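Local coordinates for serine-pyruvate aminotransferase (agxt) (Sulfolobus solfataricus, PDB 3ZRP), which probably transfers amino groups between serine and pyruvate, and between alanine and glyoxylate, as a class-V aminotransferase that works with pyridoxal 5'-phosphate, at residues Met48-Ser51 / Lys52-Pro56; Arg257-Lys261 / Glu262-Asn266; Thr272-Ala275 / Ser276-Ala280. All coordinates share one frame; numbering follows the deposited sequence. Where two conformers were deposited one is given.

Interaction 1. Residues Met48-Ser51 / Lys52-Pro56; sequences MGAS and KNYQP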
loop_
_atom_site.group_PDB
_atom_site.type_symbol
_atom_site.label_atom_id
_atom_site.label_comp_id
_atom_site.label_asym_id
_atom_site.label_seq_id
_atom_site.Cartn_x
_atom_site.Cartn_y
_atom_site.Cartn_z
ATOM N N MET A 48 16.696 5.202 12.983
ATOM C CA MET A 48 16.485 6.640 13.127
ATOM C C MET A 48 17.098 7.223 14.402
ATOM O O MET A 48 17.087 8.435 14.609
ATOM C CB MET A 48 15.016 6.974 13.018
ATOM C CG MET A 48 14.601 7.106 11.569
ATOM S SD MET A 48 12.835 7.180 11.446
ATOM C CE MET A 48 12.601 7.177 9.674
ATOM N N GLY A 49 17.648 6.362 15.252
ATOM C CA GLY A 49 18.303 6.807 16.483
ATOM C C GLY A 49 17.337 7.481 17.426
ATOM O O GLY A 49 17.369 8.696 17.575
ATOM N N ALA A 50 16.465 6.693 18.048
ATOM C CA ALA A 50 15.529 7.214 19.034
ATOM C C ALA A 50 15.212 6.178 20.096
ATOM O O ALA A 50 15.191 4.985 19.830
ATOM C CB ALA A 50 14.248 7.679 18.363
ATOM N N SER A 51 14.945 6.660 21.301
ATOM C CA SER A 51 14.525 5.821 22.423
ATOM C C SER A 51 13.044 5.454 22.281
ATOM O O SER A 51 12.355 5.949 21.353
ATOM C CB SER A 51 14.745 6.569 23.736
ATOM O OG SER A 51 13.824 7.637 23.845
ATOM N N LYS A 52 12.568 4.618 23.213
ATOM C CA LYS A 52 11.180 4.151 23.259
ATOM C C LYS A 52 10.166 5.270 23.510
ATOM O O LYS A 52 8.961 5.026 23.509
ATOM C CB LYS A 52 11.015 3.033 24.295
ATOM C CG LYS A 52 10.948 3.501 25.748
ATOM C CD LYS A 52 11.312 2.364 26.721
ATOM C CE LYS A 52 10.281 2.201 27.843
ATOM N NZ LYS A 52 10.041 3.453 28.618
ATOM N N ASN A 53 10.665 6.485 23.728
ATOM C CA ASN A 53 9.817 7.673 23.843
ATOM C C ASN A 53 9.205 8.085 22.504
ATOM O O ASN A 53 8.188 8.782 22.460
ATOM C CB ASN A 53 10.629 8.844 24.394
ATOM C CG ASN A 53 10.638 8.883 25.901
ATOM O OD1 ASN A 53 11.265 8.046 26.562
ATOM N ND2 ASN A 53 9.946 9.863 26.457
ATOM N N TYR A 54 9.858 7.676 21.424
ATOM C CA TYR A 54 9.410 8.007 20.068
ATOM C C TYR A 54 8.582 6.860 19.503
ATOM O O TYR A 54 8.944 5.694 19.667
ATOM C CB TYR A 54 10.618 8.320 19.193
ATOM C CG TYR A 54 11.158 9.711 19.435
ATOM C CD1 TYR A 54 11.589 10.105 20.717
ATOM C CD2 TYR A 54 11.240 10.638 18.397
ATOM C CE1 TYR A 54 12.076 11.393 20.949
ATOM C CE2 TYR A 54 11.738 11.928 18.624
ATOM C CZ TYR A 54 12.147 12.289 19.903
ATOM O OH TYR A 54 12.635 13.556 20.128
ATOM N N GLN A 55 7.472 7.196 18.852
ATOM C CA GLN A 55 6.509 6.204 18.391
ATOM C C GLN A 55 6.684 5.876 16.894
ATOM O O GLN A 55 6.463 6.739 16.047
ATOM C CB GLN A 55 5.080 6.692 18.644
ATOM C CG GLN A 55 3.984 5.756 18.116
ATOM C CD GLN A 55 3.985 4.407 18.815
ATOM O OE1 GLN A 55 3.642 4.312 19.981
ATOM N NE2 GLN A 55 4.353 3.357 18.090
ATOM N N PRO A 56 7.074 4.630 16.577
ATOM C CA PRO A 56 7.135 4.238 15.150
ATOM C C PRO A 56 5.753 3.850 14.600
ATOM O O PRO A 56 4.907 3.332 15.332
ATOM C CB PRO A 56 8.062 3.024 15.168
ATOM C CG PRO A 56 7.790 2.407 16.572
ATOM C CD PRO A 56 7.615 3.586 17.467
#

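Interaction 2. Residues Arg257-Lys261 / Glu262-Asn266; sequences RLIEK and EGIEN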
loop_
_atom_site.group_PDB
_atom_site.type_symbol
_atom_site.label_atom_id
_atom_site.label_comp_id
_atom_site.label_asym_id
_atom_site.label_seq_id
_atom_site.Cartn_x
_atom_site.Cartn_y
_atom_site.Cartn_z
ATOM N N ARG A 257 16.696 -7.077 10.456
ATOM C CA ARG A 257 17.595 -8.052 11.123
ATOM C C ARG A 257 18.995 -7.934 10.523
ATOM O O ARG A 257 19.973 -7.813 11.247
ATOM C CB ARG A 257 17.063 -9.492 11.047
ATOM C CG ARG A 257 17.732 -10.485 12.052
ATOM C CD ARG A 257 17.316 -11.962 11.792
ATOM N NE ARG A 257 17.667 -12.398 10.433
ATOM C CZ ARG A 257 18.884 -12.796 10.049
ATOM N NH1 ARG A 257 19.896 -12.831 10.919
ATOM N NH2 ARG A 257 19.091 -13.167 8.790
ATOM N N LEU A 258 19.070 -7.916 9.190
ATOM C CA LEU A 258 20.339 -7.749 8.479
ATOM C C LEU A 258 21.036 -6.400 8.754
ATOM O O LEU A 258 22.257 -6.364 8.883
ATOM C CB LEU A 258 20.136 -7.979 6.990
ATOM C CG LEU A 258 19.661 -9.408 6.660
ATOM C CD1 LEU A 258 19.337 -9.555 5.177
ATOM C CD2 LEU A 258 20.694 -10.462 7.130
ATOM N N ILE A 259 20.260 -5.323 8.883
ATOM C CA ILE A 259 20.794 -3.985 9.192
ATOM C C ILE A 259 21.402 -3.962 10.594
ATOM O O ILE A 259 22.514 -3.442 10.780
ATOM C CB ILE A 259 19.710 -2.868 9.014
ATOM C CG1 ILE A 259 19.347 -2.716 7.527
ATOM C CG2 ILE A 259 20.182 -1.542 9.587
ATOM C CD1 ILE A 259 18.152 -1.776 7.243
ATOM N N GLU A 260 20.702 -4.544 11.562
ATOM C CA GLU A 260 21.220 -4.591 12.931
ATOM C C GLU A 260 22.464 -5.481 13.003
ATOM O O GLU A 260 23.418 -5.155 13.700
ATOM C CB GLU A 260 20.155 -5.020 13.949
ATOM C CG GLU A 260 20.629 -4.841 15.417
ATOM C CD GLU A 260 19.570 -4.251 16.353
ATOM O OE1 GLU A 260 18.420 -4.015 15.924
ATOM O OE2 GLU A 260 19.898 -4.006 17.534
ATOM N N LYS A 261 22.462 -6.579 12.251
ATOM C CA LYS A 261 23.637 -7.457 12.159
ATOM C C LYS A 261 24.885 -6.720 11.634
ATOM O O LYS A 261 25.960 -6.828 12.242
ATOM C CB LYS A 261 23.327 -8.698 11.327
ATOM C CG LYS A 261 24.487 -9.666 11.159
ATOM C CD LYS A 261 24.036 -10.925 10.458
ATOM C CE LYS A 261 24.921 -11.188 9.264
ATOM N NZ LYS A 261 25.438 -12.571 9.335
ATOM N N GLU A 262 24.750 -5.966 10.538
ATOM C CA GLU A 262 25.853 -5.149 10.038
ATOM C C GLU A 262 26.223 -4.035 11.023
ATOM O O GLU A 262 27.407 -3.717 11.196
ATOM C CB GLU A 262 25.536 -4.564 8.648
ATOM C CG GLU A 262 26.545 -3.495 8.191
ATOM C CD GLU A 262 26.384 -3.067 6.757
ATOM O OE1 GLU A 262 25.253 -3.073 6.254
ATOM O OE2 GLU A 262 27.396 -2.694 6.131
ATOM N N GLY A 263 25.206 -3.464 11.670
ATOM C CA GLY A 263 25.366 -2.319 12.545
ATOM C C GLY A 263 25.156 -1.044 11.755
ATOM O O GLY A 263 25.750 -0.864 10.685
ATOM N N ILE A 264 24.318 -0.154 12.277
ATOM C CA ILE A 264 23.960 1.076 11.560
ATOM C C ILE A 264 25.157 2.002 11.315
ATOM O O ILE A 264 25.290 2.574 10.231
ATOM C CB ILE A 264 22.764 1.827 12.252
ATOM C CG1 ILE A 264 22.249 2.996 11.363
ATOM C CG2 ILE A 264 23.138 2.251 13.689
ATOM C CD1 ILE A 264 21.715 2.528 9.955
ATOM N N GLU A 265 26.045 2.150 12.302
ATOM C CA GLU A 265 27.244 2.982 12.108
ATOM C C GLU A 265 28.118 2.429 10.965
ATOM O O GLU A 265 28.617 3.188 10.125
ATOM C CB GLU A 265 28.055 3.123 13.406
ATOM C CG GLU A 265 27.265 3.656 14.615
ATOM C CD GLU A 265 26.429 2.584 15.328
ATOM O OE1 GLU A 265 26.478 1.390 14.937
ATOM O OE2 GLU A 265 25.720 2.937 16.295
ATOM N N ASN A 266 28.285 1.108 10.927
ATOM C CA ASN A 266 29.053 0.459 9.875
ATOM C C ASN A 266 28.378 0.639 8.506
ATOM O O ASN A 266 29.039 0.852 7.498
ATOM C CB ASN A 266 29.267 -1.029 10.184
ATOM C CG ASN A 266 30.202 -1.256 11.380
ATOM O OD1 ASN A 266 31.167 -0.517 11.570
ATOM N ND2 ASN A 266 29.901 -2.266 12.194
#

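Interaction 3. Residues Thr272-Ala275 / Ser276-Ala280; sequences TMVA and SAIRA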
loop_
_atom_site.group_PDB
_atom_site.type_symbol
_atom_site.label_atom_id
_atom_site.label_comp_id
_atom_site.label_asym_id
_atom_site.label_seq_id
_atom_site.Cartn_x
_atom_site.Cartn_y
_atom_site.Cartn_z
ATOM N N THR A 272 29.192 5.969 2.935
ATOM C CA THR A 272 30.150 7.082 2.776
ATOM C C THR A 272 31.332 6.666 1.884
ATOM O O THR A 272 31.706 7.398 0.964
ATOM C CB THR A 272 30.687 7.576 4.126
ATOM O OG1 THR A 272 29.597 7.900 5.000
ATOM C CG2 THR A 272 31.589 8.809 3.947
ATOM N N MET A 273 31.895 5.477 2.156
ATOM C CA MET A 273 33.049 4.968 1.413
ATOM C C MET A 273 32.700 4.715 -0.051
ATOM O O MET A 273 33.406 5.173 -0.964
ATOM C CB MET A 273 33.583 3.682 2.048
ATOM C CG MET A 273 34.715 3.020 1.236
ATOM S SD MET A 273 35.220 1.401 1.843
ATOM C CE MET A 273 35.911 1.802 3.460
ATOM N N VAL A 274 31.604 3.986 -0.276
ATOM C CA VAL A 274 31.188 3.657 -1.628
ATOM C C VAL A 274 30.885 4.933 -2.425
ATOM O O VAL A 274 31.308 5.062 -3.573
ATOM C CB VAL A 274 29.956 2.683 -1.662
ATOM C CG1 VAL A 274 29.344 2.614 -3.075
ATOM C CG2 VAL A 274 30.348 1.297 -1.169
ATOM N N ALA A 275 30.133 5.857 -1.833
ATOM C CA ALA A 275 29.787 7.106 -2.538
ATOM C C ALA A 275 31.027 7.957 -2.881
ATOM O O ALA A 275 31.148 8.431 -4.003
ATOM C CB ALA A 275 28.758 7.926 -1.730
ATOM N N SER A 276 31.933 8.128 -1.910
ATOM C CA SER A 276 33.171 8.874 -2.132
ATOM C C SER A 276 34.001 8.218 -3.238
ATOM O O SER A 276 34.594 8.911 -4.073
ATOM C CB SER A 276 34.005 8.961 -0.846
ATOM O OG SER A 276 33.346 9.654 0.188
ATOM N N ALA A 277 34.029 6.880 -3.253
ATOM C CA ALA A 277 34.765 6.127 -4.283
ATOM C C ALA A 277 34.196 6.364 -5.666
ATOM O O ALA A 277 34.958 6.609 -6.601
ATOM C CB ALA A 277 34.827 4.594 -3.978
ATOM N N ILE A 278 32.864 6.304 -5.803
ATOM C CA ILE A 278 32.212 6.540 -7.096
ATOM C C ILE A 278 32.467 7.976 -7.553
ATOM O O ILE A 278 32.764 8.216 -8.728
ATOM C CB ILE A 278 30.655 6.241 -7.059
ATOM C CG1 ILE A 278 30.403 4.725 -7.013
ATOM C CG2 ILE A 278 29.925 6.856 -8.270
ATOM C CD1 ILE A 278 29.009 4.316 -6.538
ATOM N N ARG A 279 32.345 8.925 -6.625
ATOM C CA ARG A 279 32.571 10.344 -6.947
ATOM C C ARG A 279 34.007 10.590 -7.428
ATOM O O ARG A 279 34.211 11.299 -8.423
ATOM C CB ARG A 279 32.241 11.239 -5.746
ATOM C CG ARG A 279 30.727 11.421 -5.552
ATOM C CD ARG A 279 30.408 12.619 -4.672
ATOM N NE ARG A 279 30.921 12.405 -3.327
ATOM C CZ ARG A 279 30.241 11.850 -2.341
ATOM N NH1 ARG A 279 28.960 11.462 -2.530
ATOM N NH2 ARG A 279 30.845 11.706 -1.162
ATOM N N ALA A 280 34.969 9.989 -6.727
ATOM C CA ALA A 280 36.388 10.026 -7.112
ATOM C C ALA A 280 36.564 9.549 -8.538
ATOM O O ALA A 280 37.274 10.186 -9.336
ATOM C CB ALA A 280 37.228 9.182 -6.151
#

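Interaction 1. Residues Met48-Ser51 / Lys52-Pro56
Ala50 and Tyr54 meet flank to flank where the chain enters a tight turn, the methyl CB of Ala50 resting 3.8 Å from CB of Tyr54 and about as near to CG at the root of the ring. Tyr54 carries CG beside its own backbone N and anti to the carbonyl carbon (chi1 -78°), which keeps the start of the ring next to the alanine methyl while the ring itself approaches obliquely. Leu201 of strand 197-202 touches both side chains, and Ser203, Pro204 and Glu176 also lie against the tyrosine, which is buried. The amide N of Tyr54 donates to the carbonyl O of Ser51 at 3.0 Å in a nearly straight bond (168°), although the donor stands well above the carbonyl plane. This is the tightly packed half.

The other half is looser. OG of Ser51, turned back between its backbone N and carbonyl carbon, accepts only a weak bond from the amide N of Asn53, at 3.4 Å; its stronger partner is the carboxylate of Glu176. OG also lies 3.5 Å from CB of Asn53. Lys52 is exposed, its CB directed away from the preceding residues.

The bond from Tyr54 N to Ser51 O closes a type I beta turn. Just upstream, Gly49, at positive phi, ends helix 31-48 in a Schellman motif, and the turn then delivers the chain into strand 55-60, an outermost strand of the seven-stranded mixed sheet characteristic of the large domain of fold-type I PLP enzymes.

Interaction 2. Residues Arg257-Lys261 / Glu262-Asn266
A helix-to-helix junction at a glycine defines this contact: helix 246-262 ends at Glu262, and Gly263 leaves helical geometry with positive phi (92°) while standing as N-cap of helix 264-284. In the last turn of the first helix, the carbonyl O of Leu258 accepts from the amide N of Glu262 at 3.0 Å. The amide N of Gly263 donates to the carbonyl O of Ile259 at 2.8 Å in a bent bond (143°). Any side chain at the conformation of Gly263 would collide with the carbonyl O of Glu262, which accounts for the glycine. On the buried side CG2 of Ile259 approaches CD1 of Ile264 at 4.4 Å, a light apolar touch beside Val47 of helix 31-48.

The new helix is stitched back to the old one by ND2 of Asn266, which donates to the carbonyl O of Glu262 at 3.1 Å, the acceptor lying in the amide plane and the donor nearly on the line of the C=O bond. CG of Glu262 is anti to the backbone N (chi1 169°), and its extended chain carries the carboxylate to salt bridges with Arg270 and Arg267. Shared between two arginines, this carboxylate is likely to stay ionised and to link the end of one helix to the first turns of the next.

Interaction 3. Residues Thr272-Ala275 / Ser276-Ala280
Ser276 meets the carbonyl O of Thr272 with its backbone N, at 3.0 Å, and with its hydroxyl. In the conformer given (a second was deposited), OG stands beside the backbone N and anti to the carbonyl carbon (chi1 -62°), folded back over the preceding turn, and donates to the same oxygen at 2.9 Å. The two donors reach that oxygen from opposite faces of its carbonyl plane. The remaining backbone bonds are regular i to i+4 steps: Ala277 N to Met273 O, Ile278 N to Val274 O and Arg279 N to Ala275 O.

These bonds belong to the body of helix 264-284, whose apolar side packs on helices 346-363 and 372-381 in the C-terminal part of the chain. There Val274 and Ile278, one turn apart, run alongside each other, with CG1 of Val274 3.9 Å from CD1 of Ile278; Ala349 and Ile353 meet the isoleucine, while Val379 and Leu380 cover Ala277.

A third kind of contact is a charged group laid over the main chain. Arg279 bends at chi3 (-64°) and returns along the helix, bringing one guanidinium face over the carbonyl O of Ala275, which sits 3.9 Å above its plane. NH1 of Arg279 lies 3.6 Å from CB of Ala275. A serine in place of Arg279 would probably leave the Ala275 carbonyl and methyl without this flat lid and deprive Tyr297 of a neighbour.

In the fold
From the N terminus, interaction 1 comes first, closing the short turn between helix 31-48 and edge strand 55-60. Some two hundred residues later, interaction 2 joins helix 246-262 to helix 264-284, and interaction 3 follows two turns further along that second helix. The three are in series; none nests within or crosses another. Helix 31-48 links the first two, since its residues Tyr39, Tyr46 and Val47 touch 257-266, yet the nearest atoms of interactions 1 and 2 are about 6 Å apart. Interactions 2 and 3 share helix 264-284, with centres 20 Å apart, and so connect the neighbourhood of helices 15-20 and 31-48 to the C-terminal helices 346-363 and 372-381.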